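Local coordinates for protein glutamyl endopeptidase (Staphylococcus epidermidis, PDB 6PYM) that probably cleaves peptide bonds on the carbonyl side of glutamate as a secreted serine protease, at residues A115-I129 and P172-H184. The protein carries 1 engineered substitution. Residues are numbered along the deposited sequence; the frame is centred on the assembly and turned at random.
Sequences ATISSNTDTRINENI and PVFNGKNQVIGIH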
ATOM      1  N   ALA A 115      -2.996   7.570  -6.112  1.00  8.92           N
ATOM      2  CA  ALA A 115      -2.695   6.522  -7.071  1.00  8.96           C
ATOM      3  C   ALA A 115      -3.913   6.201  -7.922  1.00  9.51           C
ATOM      4  O   ALA A 115      -5.060   6.354  -7.494  1.00 10.48           O
ATOM      5  CB  ALA A 115      -2.253   5.260  -6.338  1.00  8.89           C
ATOM      6  N   THR A 116      -3.650   5.769  -9.149  1.00  9.31           N
ATOM      7  CA  THR A 116      -4.696   5.245 -10.012  1.00 10.24           C
ATOM      8  C   THR A 116      -4.912   3.774  -9.695  1.00  9.03           C
ATOM      9  O   THR A 116      -3.950   3.004  -9.621  1.00  9.88           O
ATOM     10  CB  THR A 116      -4.276   5.391 -11.477  1.00 10.85           C
ATOM     11  OG1 THR A 116      -4.049   6.773 -11.783  1.00 13.16           O
ATOM     12  CG2 THR A 116      -5.357   4.845 -12.404  1.00 13.88           C
ATOM     13  N   ILE A 117      -6.168   3.391  -9.501  1.00  9.45           N
ATOM     14  CA  ILE A 117      -6.561   2.007  -9.267  1.00  9.60           C
ATOM     15  C   ILE A 117      -6.873   1.362 -10.608  1.00  9.71           C
ATOM     16  O   ILE A 117      -7.544   1.967 -11.455  1.00 10.93           O
ATOM     17  CB  ILE A 117      -7.813   1.966  -8.373  1.00 10.47           C
ATOM     18  CG1 ILE A 117      -7.625   2.797  -7.098  1.00 11.56           C
ATOM     19  CG2 ILE A 117      -8.217   0.524  -8.088  1.00 11.19           C
ATOM     20  CD1 ILE A 117      -6.485   2.347  -6.213  1.00 13.17           C
ATOM     21  N   SER A 118      -6.434   0.123 -10.799  1.00 10.12           N
ATOM     22  CA  SER A 118      -6.816  -0.616 -11.996  1.00 11.87           C
ATOM     23  C   SER A 118      -8.227  -1.178 -11.867  1.00 11.02           C
ATOM     24  O   SER A 118      -8.631  -1.657 -10.807  1.00 11.92           O
ATOM     25  CB  SER A 118      -5.845  -1.770 -12.223  1.00 11.24           C
ATOM     26  OG  SER A 118      -6.207  -2.514 -13.374  1.00 12.58           O
ATOM     27  N   SER A 119      -8.973  -1.130 -12.977  1.00 12.34           N
ATOM     28  CA  SER A 119     -10.226  -1.866 -13.069  1.00 12.64           C
ATOM     29  C   SER A 119      -9.994  -3.369 -13.055  1.00 12.61           C
ATOM     30  O   SER A 119     -10.938  -4.131 -12.812  1.00 12.51           O
ATOM     31  CB  SER A 119     -10.937  -1.506 -14.370  1.00 15.63           C
ATOM     32  OG  SER A 119     -10.238  -2.065 -15.469  1.00 18.78           O
ATOM     33  N   ASN A 120      -8.758  -3.802 -13.318  1.00 11.59           N
ATOM     34  CA  ASN A 120      -8.356  -5.204 -13.333  1.00 12.42           C
ATOM     35  C   ASN A 120      -9.004  -6.003 -14.460  1.00 13.66           C
ATOM     36  O   ASN A 120      -8.951  -7.233 -14.457  1.00 14.09           O
ATOM     37  CB  ASN A 120      -8.503  -5.877 -11.963  1.00 11.64           C
ATOM     38  CG  ASN A 120      -7.300  -5.628 -11.070  1.00  9.85           C
ATOM     39  OD1 ASN A 120      -6.163  -5.754 -11.515  1.00 11.25           O
ATOM     40  ND2 ASN A 120      -7.542  -5.261  -9.819  1.00 10.54           N
ATOM     41  N   THR A 121      -9.566  -5.318 -15.459  1.00 13.68           N
ATOM     42  CA  THR A 121     -10.197  -6.008 -16.583  1.00 15.47           C
ATOM     43  C   THR A 121      -9.192  -6.826 -17.389  1.00 14.35           C
ATOM     44  O   THR A 121      -9.562  -7.839 -17.997  1.00 14.85           O
ATOM     45  CB  THR A 121     -10.926  -5.001 -17.483  1.00 16.71           C
ATOM     46  OG1 THR A 121     -11.666  -5.703 -18.490  1.00 21.29           O
ATOM     47  CG2 THR A 121      -9.940  -4.069 -18.156  1.00 20.10           C
ATOM     48  N   ASP A 122      -7.923  -6.417 -17.403  1.00 13.25           N
ATOM     49  CA  ASP A 122      -6.899  -7.059 -18.215  1.00 13.80           C
ATOM     50  C   ASP A 122      -5.919  -7.898 -17.409  1.00 12.92           C
ATOM     51  O   ASP A 122      -5.034  -8.521 -18.001  1.00 15.25           O
ATOM     52  CB  ASP A 122      -6.112  -6.004 -19.001  1.00 15.18           C
ATOM     53  CG  ASP A 122      -6.955  -5.295 -20.033  1.00 21.97           C
ATOM     54  OD1 ASP A 122      -7.734  -5.974 -20.725  1.00 20.32           O
ATOM     55  OD2 ASP A 122      -6.838  -4.058 -20.152  1.00 25.59           O
ATOM     56  N   THR A 123      -6.049  -7.935 -16.087  1.00 12.15           N
ATOM     57  CA  THR A 123      -5.016  -8.530 -15.244  1.00 11.90           C
ATOM     58  C   THR A 123      -5.060 -10.048 -15.342  1.00 11.83           C
ATOM     59  O   THR A 123      -6.129 -10.657 -15.243  1.00 12.54           O
ATOM     60  CB  THR A 123      -5.225  -8.071 -13.804  1.00 11.56           C
ATOM     61  OG1 THR A 123      -5.252  -6.639 -13.793  1.00 11.63           O
ATOM     62  CG2 THR A 123      -4.102  -8.565 -12.891  1.00 12.28           C
ATOM     63  N   ARG A 124      -3.893 -10.662 -15.540  1.00 11.22           N
ATOM     64  CA  ARG A 124      -3.811 -12.090 -15.817  1.00 10.87           C
ATOM     65  C   ARG A 124      -2.563 -12.681 -15.184  1.00 12.45           C
ATOM     66  O   ARG A 124      -1.578 -11.983 -14.934  1.00 12.70           O
ATOM     67  CB  ARG A 124      -3.764 -12.358 -17.323  1.00 12.55           C
ATOM     68  CG  ARG A 124      -5.064 -12.030 -18.007  1.00 12.96           C
ATOM     69  CD  ARG A 124      -5.012 -12.160 -19.510  1.00 13.49           C
ATOM     70  NE  ARG A 124      -6.330 -11.841 -20.036  1.00 14.18           N
ATOM     71  CZ  ARG A 124      -6.698 -11.921 -21.311  1.00 12.90           C
ATOM     72  NH1 ARG A 124      -5.840 -12.318 -22.241  1.00 13.51           N
ATOM     73  NH2 ARG A 124      -7.943 -11.611 -21.632  1.00 14.69           N
ATOM     74  N   ILE A 125      -2.595 -13.995 -14.958  1.00 12.36           N
ATOM     75  CA  ILE A 125      -1.392 -14.652 -14.472  1.00 13.51           C
ATOM     76  C   ILE A 125      -0.287 -14.505 -15.516  1.00 12.55           C
ATOM     77  O   ILE A 125      -0.544 -14.339 -16.720  1.00 12.39           O
ATOM     78  CB  ILE A 125      -1.623 -16.117 -14.062  1.00 14.44           C
ATOM     79  CG1 ILE A 125      -1.993 -16.969 -15.276  1.00 15.65           C
ATOM     80  CG2 ILE A 125      -2.665 -16.200 -12.947  1.00 15.92           C
ATOM     81  CD1 ILE A 125      -2.078 -18.454 -14.971  1.00 21.04           C
ATOM     82  N   ASN A 126       0.955 -14.495 -15.037  1.00 13.07           N
ATOM     83  CA  ASN A 126       2.194 -14.312 -15.800  1.00 13.31           C
ATOM     84  C   ASN A 126       2.493 -12.842 -16.084  1.00 14.86           C
ATOM     85  O   ASN A 126       3.546 -12.532 -16.654  1.00 15.89           O
ATOM     86  CB  ASN A 126       2.244 -15.127 -17.105  1.00 17.43           C
ATOM     87  CG  ASN A 126       3.640 -15.254 -17.673  1.00 25.89           C
ATOM     88  OD1 ASN A 126       4.600 -15.505 -16.945  1.00 29.66           O
ATOM     89  ND2 ASN A 126       3.762 -15.077 -18.985  1.00 30.19           N
ATOM     90  N   GLU A 127       1.612 -11.929 -15.703  1.00 13.91           N
ATOM     91  CA  GLU A 127       1.844 -10.513 -15.933  1.00 13.02           C
ATOM     92  C   GLU A 127       2.970  -9.995 -15.037  1.00 10.98           C
ATOM     93  O   GLU A 127       3.086 -10.385 -13.871  1.00 11.57           O
ATOM     94  CB  GLU A 127       0.548  -9.774 -15.626  1.00 16.12           C
ATOM     95  CG  GLU A 127       0.595  -8.295 -15.768  1.00 18.34           C
ATOM     96  CD  GLU A 127      -0.778  -7.679 -15.646  1.00 17.78           C
ATOM     97  OE1 GLU A 127      -1.787  -8.409 -15.803  1.00 17.72           O
ATOM     98  OE2 GLU A 127      -0.850  -6.462 -15.396  1.00 20.94           O
ATOM     99  N   ASN A 128       3.794  -9.110 -15.588  1.00 11.55           N
ATOM    100  CA  ASN A 128       4.898  -8.512 -14.848  1.00 11.50           C
ATOM    101  C   ASN A 128       4.388  -7.355 -14.000  1.00 11.89           C
ATOM    102  O   ASN A 128       3.700  -6.460 -14.500  1.00 11.94           O
ATOM    103  CB  ASN A 128       5.950  -7.992 -15.824  1.00 14.96           C
ATOM    104  CG  ASN A 128       6.652  -9.101 -16.577  1.00 16.44           C
ATOM    105  OD1 ASN A 128       7.007 -10.126 -16.009  1.00 18.96           O
ATOM    106  ND2 ASN A 128       6.860  -8.891 -17.871  1.00 22.17           N
ATOM    107  N   ILE A 129       4.736  -7.369 -12.712  1.00 10.14           N
ATOM    108  CA  ILE A 129       4.220  -6.412 -11.741  1.00  9.92           C
ATOM    109  C   ILE A 129       5.345  -5.990 -10.804  1.00  8.73           C
ATOM    110  O   ILE A 129       6.441  -6.553 -10.812  1.00  9.65           O
ATOM    111  CB  ILE A 129       3.045  -7.000 -10.934  1.00  9.57           C
ATOM    112  CG1 ILE A 129       3.493  -8.278 -10.224  1.00 10.90           C
ATOM    113  CG2 ILE A 129       1.832  -7.263 -11.845  1.00 11.12           C
ATOM    114  CD1 ILE A 129       2.632  -8.660  -9.049  1.00 12.25           C
ATOM    115  N   PRO A 172       1.246  -1.167  -2.184  1.00  6.82           N
ATOM    116  CA  PRO A 172       0.545  -1.314  -3.459  1.00  7.15           C
ATOM    117  C   PRO A 172       1.256  -2.293  -4.382  1.00  7.23           C
ATOM    118  O   PRO A 172       2.490  -2.348  -4.449  1.00  7.92           O
ATOM    119  CB  PRO A 172       0.565   0.101  -4.042  1.00  7.32           C
ATOM    120  CG  PRO A 172       1.737   0.755  -3.393  1.00  7.00           C
ATOM    121  CD  PRO A 172       1.783   0.194  -2.002  1.00  7.17           C
ATOM    122  N   VAL A 173       0.444  -3.057  -5.108  1.00  7.11           N
ATOM    123  CA  VAL A 173       0.876  -3.915  -6.203  1.00  7.87           C
ATOM    124  C   VAL A 173       0.554  -3.152  -7.479  1.00  7.76           C
ATOM    125  O   VAL A 173      -0.612  -2.830  -7.726  1.00  8.47           O
ATOM    126  CB  VAL A 173       0.114  -5.250  -6.189  1.00  8.23           C
ATOM    127  CG1 VAL A 173       0.686  -6.196  -7.238  1.00  9.55           C
ATOM    128  CG2 VAL A 173       0.100  -5.879  -4.801  1.00  8.58           C
ATOM    129  N   PHE A 174       1.571  -2.834  -8.275  1.00  7.73           N
ATOM    130  CA  PHE A 174       1.401  -2.031  -9.479  1.00  8.40           C
ATOM    131  C   PHE A 174       1.551  -2.899 -10.722  1.00  8.30           C
ATOM    132  O   PHE A 174       2.464  -3.728 -10.809  1.00  9.64           O
ATOM    133  CB  PHE A 174       2.461  -0.928  -9.560  1.00  9.39           C
ATOM    134  CG  PHE A 174       2.293   0.183  -8.561  1.00  8.43           C
ATOM    135  CD1 PHE A 174       1.310   1.142  -8.715  1.00  9.30           C
ATOM    136  CD2 PHE A 174       3.161   0.298  -7.484  1.00  8.60           C
ATOM    137  CE1 PHE A 174       1.180   2.186  -7.799  1.00  9.23           C
ATOM    138  CE2 PHE A 174       3.038   1.337  -6.566  1.00  8.82           C
ATOM    139  CZ  PHE A 174       2.048   2.284  -6.728  1.00  8.89           C
ATOM    140  N   ASN A 175       0.673  -2.673 -11.706  1.00  8.92           N
ATOM    141  CA  ASN A 175       0.890  -3.239 -13.031  1.00 10.82           C
ATOM    142  C   ASN A 175       1.863  -2.372 -13.837  1.00 10.09           C
ATOM    143  O   ASN A 175       2.428  -1.388 -13.345  1.00 10.53           O
ATOM    144  CB  ASN A 175      -0.436  -3.480 -13.758  1.00 11.11           C
ATOM    145  CG  ASN A 175      -1.202  -2.199 -14.061  1.00  9.80           C
ATOM    146  OD1 ASN A 175      -0.643  -1.102 -14.043  1.00  9.90           O
ATOM    147  ND2 ASN A 175      -2.492  -2.344 -14.361  1.00 10.74           N
ATOM    148  N   GLY A 176       2.069  -2.752 -15.104  1.00 11.56           N
ATOM    149  CA  GLY A 176       2.995  -2.040 -15.967  1.00 12.60           C
ATOM    150  C   GLY A 176       2.565  -0.630 -16.301  1.00 12.93           C
ATOM    151  O   GLY A 176       3.410   0.192 -16.676  1.00 14.65           O
ATOM    152  N   LYS A 177       1.275  -0.333 -16.190  1.00 12.26           N
ATOM    153  CA  LYS A 177       0.756   1.019 -16.343  1.00 12.79           C
ATOM    154  C   LYS A 177       0.830   1.830 -15.051  1.00 11.23           C
ATOM    155  O   LYS A 177       0.303   2.946 -15.001  1.00 12.43           O
ATOM    156  CB  LYS A 177      -0.686   0.978 -16.853  1.00 14.91           C
ATOM    157  CG  LYS A 177      -0.850   0.396 -18.254  1.00 19.83           C
ATOM    158  CD  LYS A 177      -2.322   0.292 -18.626  1.00 23.14           C
ATOM    159  CE  LYS A 177      -2.505  -0.315 -20.005  1.00 28.03           C
ATOM    160  NZ  LYS A 177      -3.944  -0.486 -20.333  1.00 31.01           N
ATOM    161  N   ASN A 178       1.460   1.289 -14.009  1.00 10.68           N
ATOM    162  CA  ASN A 178       1.586   1.964 -12.720  1.00 10.29           C
ATOM    163  C   ASN A 178       0.238   2.214 -12.067  1.00  9.82           C
ATOM    164  O   ASN A 178       0.059   3.199 -11.348  1.00 12.19           O
ATOM    165  CB  ASN A 178       2.439   3.226 -12.805  1.00 13.25           C
ATOM    166  CG  ASN A 178       3.879   2.914 -13.120  1.00 13.84           C
ATOM    167  OD1 ASN A 178       4.403   1.895 -12.679  1.00 15.99           O
ATOM    168  ND2 ASN A 178       4.532   3.789 -13.873  1.00 18.55           N
ATOM    169  N   GLN A 179      -0.699   1.309 -12.301  1.00  9.95           N
ATOM    170  CA  GLN A 179      -1.987   1.298 -11.631  1.00 10.09           C
ATOM    171  C   GLN A 179      -1.985   0.230 -10.546  1.00  8.62           C
ATOM    172  O   GLN A 179      -1.355  -0.819 -10.690  1.00  9.27           O
ATOM    173  CB  GLN A 179      -3.097   0.973 -12.629  1.00 10.78           C
ATOM    174  CG  GLN A 179      -3.090   1.866 -13.861  1.00 12.17           C
ATOM    175  CD  GLN A 179      -3.954   1.317 -14.980  1.00 13.40           C
ATOM    176  OE1 GLN A 179      -4.182   0.109 -15.070  1.00 13.89           O
ATOM    177  NE2 GLN A 179      -4.453   2.210 -15.842  1.00 15.28           N
ATOM    178  N   VAL A 180      -2.721   0.497  -9.473  1.00  8.24           N
ATOM    179  CA  VAL A 180      -2.777  -0.422  -8.338  1.00  8.92           C
ATOM    180  C   VAL A 180      -3.768  -1.539  -8.643  1.00  8.47           C
ATOM    181  O   VAL A 180      -4.967  -1.287  -8.808  1.00  9.38           O
ATOM    182  CB  VAL A 180      -3.164   0.316  -7.049  1.00  8.50           C
ATOM    183  CG1 VAL A 180      -3.190  -0.647  -5.863  1.00  9.96           C
ATOM    184  CG2 VAL A 180      -2.229   1.483  -6.780  1.00  9.50           C
ATOM    185  N   ILE A 181      -3.270  -2.774  -8.700  1.00  8.38           N
ATOM    186  CA  ILE A 181      -4.110  -3.942  -8.939  1.00  8.60           C
ATOM    187  C   ILE A 181      -4.462  -4.675  -7.650  1.00  8.37           C
ATOM    188  O   ILE A 181      -5.420  -5.467  -7.641  1.00  8.73           O
ATOM    189  CB  ILE A 181      -3.459  -4.915  -9.949  1.00  8.74           C
ATOM    190  CG1 ILE A 181      -2.166  -5.518  -9.389  1.00  9.67           C
ATOM    191  CG2 ILE A 181      -3.240  -4.227 -11.296  1.00 10.27           C
ATOM    192  CD1 ILE A 181      -1.565  -6.592 -10.293  1.00 10.68           C
ATOM    193  N   GLY A 182      -3.710  -4.452  -6.574  1.00  7.94           N
ATOM    194  CA  GLY A 182      -3.931  -5.142  -5.317  1.00  8.22           C
ATOM    195  C   GLY A 182      -3.164  -4.463  -4.206  1.00  7.08           C
ATOM    196  O   GLY A 182      -2.378  -3.541  -4.441  1.00  7.48           O
ATOM    197  N   ILE A 183      -3.413  -4.933  -2.984  1.00  7.22           N
ATOM    198  CA  ILE A 183      -2.746  -4.433  -1.783  1.00  7.44           C
ATOM    199  C   ILE A 183      -2.079  -5.630  -1.116  1.00  7.17           C
ATOM    200  O   ILE A 183      -2.764  -6.541  -0.631  1.00  7.66           O
ATOM    201  CB  ILE A 183      -3.726  -3.727  -0.834  1.00  7.25           C
ATOM    202  CG1 ILE A 183      -4.405  -2.528  -1.524  1.00  8.25           C
ATOM    203  CG2 ILE A 183      -3.030  -3.316   0.460  1.00  8.22           C
ATOM    204  CD1 ILE A 183      -3.459  -1.400  -1.925  1.00  8.48           C
ATOM    205  N   HIS A 184      -0.748  -5.637  -1.097  1.00  7.26           N
ATOM    206  CA  HIS A 184       0.007  -6.726  -0.499  1.00  7.35           C
ATOM    207  C   HIS A 184      -0.380  -6.904   0.964  1.00  6.85           C
ATOM    208  O   HIS A 184      -0.579  -5.925   1.684  1.00  6.95           O
ATOM    209  CB  HIS A 184       1.491  -6.378  -0.577  1.00  7.82           C
ATOM    210  CG  HIS A 184       2.363  -7.363   0.110  1.00  7.01           C
ATOM    211  ND1 HIS A 184       2.652  -8.600  -0.423  1.00  7.50           N
ATOM    212  CD2 HIS A 184       2.953  -7.318   1.325  1.00  8.10           C
ATOM    213  CE1 HIS A 184       3.410  -9.264   0.428  1.00  7.99           C
ATOM    214  NE2 HIS A 184       3.607  -8.510   1.498  1.00  8.00           N
TER
HETATM  215  O   HOH W   1      -0.820   5.196  -9.666  1.00 12.45           O
HETATM  216  O   HOH W   2      -6.448  -1.037 -15.662  1.00 20.09           O
HETATM  217  O   HOH W   3      -4.897  -2.470 -18.665  1.00 28.99           O
HETATM  218  O   HOH W   4      -3.140  -5.235 -14.940  1.00 15.40           O
HETATM  219  O   HOH W   5       1.606  -5.419 -15.836  1.00 17.89           O
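I181, V180 and I129 bury the most surface where the 115-129 loop wraps the β-hairpin of 172-184. This is the C-terminal β-barrel of a trypsin-like serine protease. The hairpin turns through a type I turn, N175 to N178, and the loop leads into strand 128-133, which pairs with 172-174. V180 forms a single backbone bridge to I117. V180 N donates to T116 O and S118 N to V180 O, both at 2.8 Å. V180 CG2 rests on A115 CB, and its CB meets I117 CD1.

I181 has CG1 between its backbone N and carbonyl carbon (chi1 65°). This torsion sends CG1 and CD1 toward I129 and leaves CG2 beside S118 CB and N120 OD1. CD1 of I181 lies 3.8 Å from I129 CG2, the two side chains crossing at about a right angle. CG2 of I181 is 3.3 Å from N120 OD1. L158 of strand 157-160 also touches I181. I129 also reaches the other hairpin strand, its CD1 3.6 Å from V173 CG1.

N120 crosses I181 at about a right angle. Its ND2 donates to I181 O at 3.0 Å and also to I198 O, bridging two main-chain carbonyls. T123 OG1 donates to N120 OD1 in the carbonyl plane, on a lone pair. This helps fix the amide's rotation. Waters add further polar links. One molecule accepts from N175 ND2 and donates to both T123 OG1 and E127 OE2, the last at 2.6 Å.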